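Local coordinates for protein glycerol-3-phosphate dehydrogenase [NAD(P)+] (Coxiella burnetii, PDB 3K96) that probably catalyses the NAD(P)H-dependent reduction of dihydroxyacetone phosphate to sn-glycerol 3-phosphate, the precursor for phospholipid synthesis, at residues Leu44-Ala49 with Arg76-Tyr81; Leu164-Ala169 with Asp276-Asn281. All blocks are in the same frame, centred on the assembly; numbering follows the deposited sequence. Where two conformers were deposited one is given.

Interaction 1 (Leu44-Ala49 with Arg76-Tyr81); sequences LALVLA and RYLPNY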
loop_
_atom_site.group_PDB
_atom_site.type_symbol
_atom_site.label_atom_id
_atom_site.label_comp_id
_atom_site.label_asym_id
_atom_site.label_seq_id
_atom_site.Cartn_x
_atom_site.Cartn_y
_atom_site.Cartn_z
ATOM N N LEU A 44 17.812 -0.991 16.245
ATOM C CA LEU A 44 17.355 -2.082 17.125
ATOM C C LEU A 44 18.182 -2.079 18.425
ATOM O O LEU A 44 17.651 -2.304 19.526
ATOM C CB LEU A 44 17.475 -3.426 16.411
ATOM C CG LEU A 44 16.369 -3.736 15.405
ATOM C CD1 LEU A 44 16.802 -4.834 14.435
ATOM C CD2 LEU A 44 15.065 -4.066 16.139
ATOM N N ALA A 45 19.473 -1.814 18.296
ATOM C CA ALA A 45 20.360 -1.774 19.464
ATOM C C ALA A 45 19.944 -0.661 20.406
ATOM O O ALA A 45 20.026 -0.814 21.634
ATOM C CB ALA A 45 21.837 -1.621 19.027
ATOM N N LEU A 46 19.478 0.464 19.839
ATOM C CA LEU A 46 19.016 1.585 20.646
ATOM C C LEU A 46 17.719 1.270 21.338
ATOM O O LEU A 46 17.531 1.625 22.492
ATOM C CB LEU A 46 18.823 2.857 19.803
ATOM C CG LEU A 46 20.075 3.565 19.331
ATOM C CD1 LEU A 46 19.734 4.665 18.338
ATOM C CD2 LEU A 46 20.822 4.105 20.565
ATOM N N VAL A 47 16.780 0.655 20.621
ATOM C CA VAL A 47 15.513 0.305 21.236
ATOM C C VAL A 47 15.754 -0.509 22.511
ATOM O O VAL A 47 15.148 -0.239 23.546
ATOM C CB VAL A 47 14.623 -0.497 20.272
ATOM C CG1 VAL A 47 13.480 -1.156 21.019
ATOM C CG2 VAL A 47 14.102 0.428 19.122
ATOM N N LEU A 48 16.627 -1.508 22.428
ATOM C CA LEU A 48 16.913 -2.356 23.584
ATOM C C LEU A 48 17.762 -1.646 24.644
ATOM O O LEU A 48 17.436 -1.686 25.823
ATOM C CB LEU A 48 17.618 -3.651 23.137
ATOM C CG LEU A 48 16.831 -4.529 22.147
ATOM C CD1 LEU A 48 17.659 -5.694 21.647
ATOM C CD2 LEU A 48 15.527 -5.009 22.759
ATOM N N ALA A 49 18.847 -1.003 24.228
ATOM C CA ALA A 49 19.755 -0.352 25.181
ATOM C C ALA A 49 19.051 0.769 25.964
ATOM O O ALA A 49 19.305 0.962 27.167
ATOM C CB ALA A 49 21.060 0.142 24.478
ATOM N N ARG A 76 28.529 6.837 10.774
ATOM C CA ARG A 76 28.406 6.368 9.406
ATOM C C ARG A 76 27.007 6.038 8.991
ATOM O O ARG A 76 26.658 6.285 7.853
ATOM C CB ARG A 76 29.181 5.085 9.158
ATOM C CG ARG A 76 30.638 5.230 9.170
ATOM C CD ARG A 76 31.302 3.961 8.702
ATOM N NE ARG A 76 32.733 4.097 8.887
ATOM C CZ ARG A 76 33.624 3.188 8.529
ATOM N NH1 ARG A 76 33.243 2.049 7.953
ATOM N NH2 ARG A 76 34.905 3.425 8.747
ATOM N N TYR A 77 26.213 5.455 9.892
ATOM C CA TYR A 77 24.890 4.961 9.504
ATOM C C TYR A 77 23.685 5.464 10.287
ATOM O O TYR A 77 22.576 5.303 9.828
ATOM C CB TYR A 77 24.899 3.409 9.479
ATOM C CG TYR A 77 25.918 2.828 8.517
ATOM C CD1 TYR A 77 25.751 2.950 7.152
ATOM C CD2 TYR A 77 27.042 2.158 8.975
ATOM C CE1 TYR A 77 26.688 2.445 6.266
ATOM C CE2 TYR A 77 27.982 1.637 8.095
ATOM C CZ TYR A 77 27.799 1.787 6.743
ATOM O OH TYR A 77 28.719 1.282 5.844
ATOM N N LEU A 78 23.878 6.056 11.453
ATOM C CA LEU A 78 22.749 6.578 12.216
ATOM C C LEU A 78 23.229 7.757 13.065
ATOM O O LEU A 78 23.202 7.703 14.304
ATOM C CB LEU A 78 22.127 5.481 13.102
ATOM C CG LEU A 78 20.697 5.693 13.626
ATOM C CD1 LEU A 78 19.723 5.688 12.454
ATOM C CD2 LEU A 78 20.282 4.616 14.645
ATOM N N PRO A 79 23.689 8.831 12.395
ATOM C CA PRO A 79 24.173 9.995 13.118
ATOM C C PRO A 79 23.050 10.674 13.871
ATOM O O PRO A 79 21.877 10.513 13.508
ATOM C CB PRO A 79 24.706 10.914 12.001
ATOM C CG PRO A 79 23.933 10.522 10.779
ATOM C CD PRO A 79 23.746 9.019 10.932
ATOM N N ASN A 80 23.426 11.383 14.931
ATOM C CA ASN A 80 22.524 12.156 15.785
ATOM C C ASN A 80 21.773 11.365 16.867
ATOM O O ASN A 80 20.885 11.911 17.513
ATOM C CB ASN A 80 21.528 12.957 14.943
ATOM C CG ASN A 80 22.210 13.845 13.932
ATOM O OD1 ASN A 80 21.850 13.839 12.758
ATOM N ND2 ASN A 80 23.228 14.585 14.368
ATOM N N TYR A 81 22.114 10.094 17.048
ATOM C CA TYR A 81 21.487 9.267 18.081
ATOM C C TYR A 81 22.561 8.593 18.946
ATOM O O TYR A 81 22.921 7.438 18.693
ATOM C CB TYR A 81 20.546 8.231 17.446
ATOM C CG TYR A 81 19.375 8.899 16.803
ATOM C CD1 TYR A 81 18.327 9.363 17.569
ATOM C CD2 TYR A 81 19.335 9.117 15.429
ATOM C CE1 TYR A 81 17.258 10.009 16.993
ATOM C CE2 TYR A 81 18.275 9.767 14.854
ATOM C CZ TYR A 81 17.238 10.209 15.648
ATOM O OH TYR A 81 16.171 10.853 15.084
#
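Leu46 of helix 39-49 and Leu78 of the loop that leads to strand 87-90 reach toward each other tip to tip, Leu46 CD1 lying 3.7 Å from Leu78 CD2. The same Leu46 methyl also meets Tyr81, at 3.8 Å from its CB, and there the two side chains cross at about a right angle. One branch of one leucine thus makes the whole contact, and it is purely apolar: no hydrogen bond links the segments. Tyr81 takes part through the root of its side chain alone, because its ring leads away from Leu46 and runs along helix 165-169, where it packs on Ala169.

Two different torsions bring the leucines together. Leu78 sets CG opposite its own backbone N (chi1 -161°), whereas Leu46 keeps CG opposite the carbonyl carbon (chi1 -73°). Behind them, a type II beta turn from Leu78 to Tyr81 presents both loop residues to the helix. Pro79 and Asn80 occupy its central positions, and Asn80 has the positive phi (82°) that this turn type requires at its third residue.

Farther out, Leu46 also packs on Leu87 and Pro84, and Leu78 on Ala169, so the small contact belongs to a larger apolar layer. Polar bonds fix the start of the loop: Tyr77 O is hydrogen-bonded to Ser39 OG at the beginning of helix 39-49, and Arg76 makes salt bridges with Glu61, Asp63 and Glu67. Ser39 is a predicted NADPH-binding residue, and its side chain lies about 5 Å from that of Leu78. Helix 39-49 follows strand 32-35 across a turn that holds Gly36 and Gly38, with Gly41 in the first turn of the helix, consistent with the glycine-rich strand-turn-helix of a Rossmann dinucleotide-binding fold.

Interaction 2 (Leu164-Ala169 with Asp276-Asn281); sequences LATEVA and DNQSRN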
loop_
_atom_site.group_PDB
_atom_site.type_symbol
_atom_site.label_atom_id
_atom_site.label_comp_id
_atom_site.label_asym_id
_atom_site.label_seq_id
_atom_site.Cartn_x
_atom_site.Cartn_y
_atom_site.Cartn_z
ATOM N N LEU A 164 11.476 2.065 8.994
ATOM C CA LEU A 164 12.610 2.913 8.649
ATOM C C LEU A 164 13.456 3.068 9.903
ATOM O O LEU A 164 12.939 3.394 10.953
ATOM C CB LEU A 164 12.168 4.304 8.215
ATOM C CG LEU A 164 11.385 4.450 6.916
ATOM C CD1 LEU A 164 11.122 5.939 6.656
ATOM C CD2 LEU A 164 12.180 3.778 5.750
ATOM N N ALA A 165 14.752 2.862 9.782
ATOM C CA ALA A 165 15.649 2.919 10.946
ATOM C C ALA A 165 15.654 4.287 11.629
ATOM O O ALA A 165 15.649 4.369 12.860
ATOM C CB ALA A 165 17.085 2.493 10.529
ATOM N N THR A 166 15.647 5.361 10.832
ATOM C CA THR A 166 15.663 6.728 11.350
ATOM C C THR A 166 14.427 7.035 12.209
ATOM O O THR A 166 14.547 7.679 13.262
ATOM C CB THR A 166 15.801 7.810 10.181
ATOM O OG1 THR A 166 14.813 7.554 9.173
ATOM C CG2 THR A 166 17.205 7.756 9.513
ATOM N N GLU A 167 13.251 6.552 11.793
ATOM C CA GLU A 167 12.006 6.801 12.555
ATOM C C GLU A 167 11.962 6.001 13.866
ATOM O O GLU A 167 11.410 6.466 14.879
ATOM C CB GLU A 167 10.756 6.524 11.701
ATOM C CG GLU A 167 10.628 7.478 10.472
ATOM C CD GLU A 167 9.275 7.359 9.734
ATOM O OE1 GLU A 167 8.603 6.317 9.887
ATOM O OE2 GLU A 167 8.888 8.328 9.007
ATOM N N VAL A 168 12.538 4.804 13.836
ATOM C CA VAL A 168 12.625 3.983 15.041
ATOM C C VAL A 168 13.561 4.704 16.022
ATOM O O VAL A 168 13.210 4.877 17.177
ATOM C CB VAL A 168 13.101 2.554 14.742
ATOM C CG1 VAL A 168 13.468 1.790 16.071
ATOM C CG2 VAL A 168 12.041 1.826 13.925
ATOM N N ALA A 169 14.710 5.180 15.547
ATOM C CA ALA A 169 15.655 5.901 16.426
ATOM C C ALA A 169 14.994 7.126 17.041
ATOM O O ALA A 169 15.266 7.473 18.199
ATOM C CB ALA A 169 16.938 6.308 15.668
ATOM N N ASP A 276 8.425 5.518 -0.185
ATOM C CA ASP A 276 9.214 6.461 0.584
ATOM C C ASP A 276 10.506 6.987 -0.068
ATOM O O ASP A 276 11.183 6.265 -0.785
ATOM C CB ASP A 276 9.596 5.822 1.897
ATOM C CG ASP A 276 9.698 6.831 2.993
ATOM O OD1 ASP A 276 8.620 7.260 3.483
ATOM O OD2 ASP A 276 10.825 7.183 3.376
ATOM N N ASN A 277 10.844 8.246 0.214
ATOM C CA ASN A 277 12.106 8.844 -0.262
ATOM C C ASN A 277 13.294 8.158 0.383
ATOM O O ASN A 277 14.354 8.096 -0.210
ATOM C CB ASN A 277 12.212 10.343 0.100
ATOM C CG ASN A 277 13.640 10.939 -0.177
ATOM O OD1 ASN A 277 14.352 11.348 0.749
ATOM N ND2 ASN A 277 14.054 10.941 -1.440
ATOM N N GLN A 278 13.113 7.633 1.592
ATOM C CA GLN A 278 14.236 7.024 2.335
ATOM C C GLN A 278 14.695 5.668 1.804
ATOM O O GLN A 278 15.748 5.173 2.180
ATOM C CB GLN A 278 13.880 6.873 3.821
ATOM C CG GLN A 278 13.573 8.176 4.511
ATOM C CD GLN A 278 14.765 9.085 4.559
ATOM O OE1 GLN A 278 14.682 10.247 4.167
ATOM N NE2 GLN A 278 15.901 8.553 5.004
ATOM N N SER A 279 13.904 5.075 0.931
ATOM C CA SER A 279 14.235 3.781 0.380
ATOM C C SER A 279 15.303 3.924 -0.693
ATOM O O SER A 279 15.028 4.473 -1.769
ATOM C CB SER A 279 12.967 3.153 -0.226
ATOM O OG SER A 279 13.238 1.925 -0.896
ATOM N N ARG A 280 16.499 3.425 -0.407
ATOM C CA ARG A 280 17.605 3.471 -1.351
ATOM C C ARG A 280 17.356 2.626 -2.599
ATOM O O ARG A 280 17.896 2.913 -3.666
ATOM C CB ARG A 280 18.881 3.008 -0.657
ATOM C CG ARG A 280 19.253 3.937 0.485
ATOM C CD ARG A 280 20.335 3.414 1.375
ATOM N NE ARG A 280 20.637 4.413 2.389
ATOM C CZ ARG A 280 21.517 5.395 2.235
ATOM N NH1 ARG A 280 22.210 5.510 1.110
ATOM N NH2 ARG A 280 21.719 6.252 3.223
ATOM N N ASN A 281 16.566 1.567 -2.450
ATOM C CA ASN A 281 16.250 0.690 -3.571
ATOM C C ASN A 281 15.279 1.414 -4.489
ATOM O O ASN A 281 15.364 1.301 -5.696
ATOM C CB ASN A 281 15.715 -0.636 -3.087
ATOM C CG ASN A 281 16.772 -1.460 -2.422
ATOM O OD1 ASN A 281 17.743 -1.855 -3.058
ATOM N ND2 ASN A 281 16.603 -1.720 -1.140
#
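The Asp276 carboxylate has Leu164 CD1 above one face at its OD2 end, 3.5 Å from that oxygen. From the other side of the plane comes Gln278 N, 31° out of it and on the anti side of OD2; this 2.9 Å hydrogen bond closes an Asx turn. OD1, the remaining oxygen, is bonded to Ser233 OG of the second subunit, so polar partners hold both oxygens.

Leu164 also packs on Gln278, crossing it at about a right angle, with CD1 4.0 Å from Gln278 CG and CD2 equally close to CB. The Gln278 chain bends at chi2 (-64°), and its NE2 comes to 4.4 Å from Thr166 OG1, too far for a hydrogen bond.

Both segments lead into helices, with Leu164 and Ser279 as N-caps, and they face each other across the cleft between the dinucleotide-binding and C-terminal helical domains. Beside the contact are Ala165 and Arg280, predicted to bind NADPH, and Ser279, Arg280 and Asn281, predicted to bind glycerol 3-phosphate. Glu167 accepts hydrogen bonds from the backbone N atoms of Ser233 and Asn234 of the second subunit.

Overall arrangement
Interaction 1 is buried within the N-terminal domain and wholly apolar, whereas interaction 2 is partly buried, mixes a leucine with polar side chains, and bridges the two domains beside the predicted substrate and cofactor sites. Helix 165-169 connects them. It packs against both partners of interaction 1, through Val168 CG1 on Val47 CG2 at 3.4 Å and through Ala169 on the 76-81 loop, while its N-terminal end supplies interaction 2. The centres of the two contacts lie about 13 Å apart. No other chain of the assembly touches the segments of interaction 1, but the second subunit reaches interaction 2.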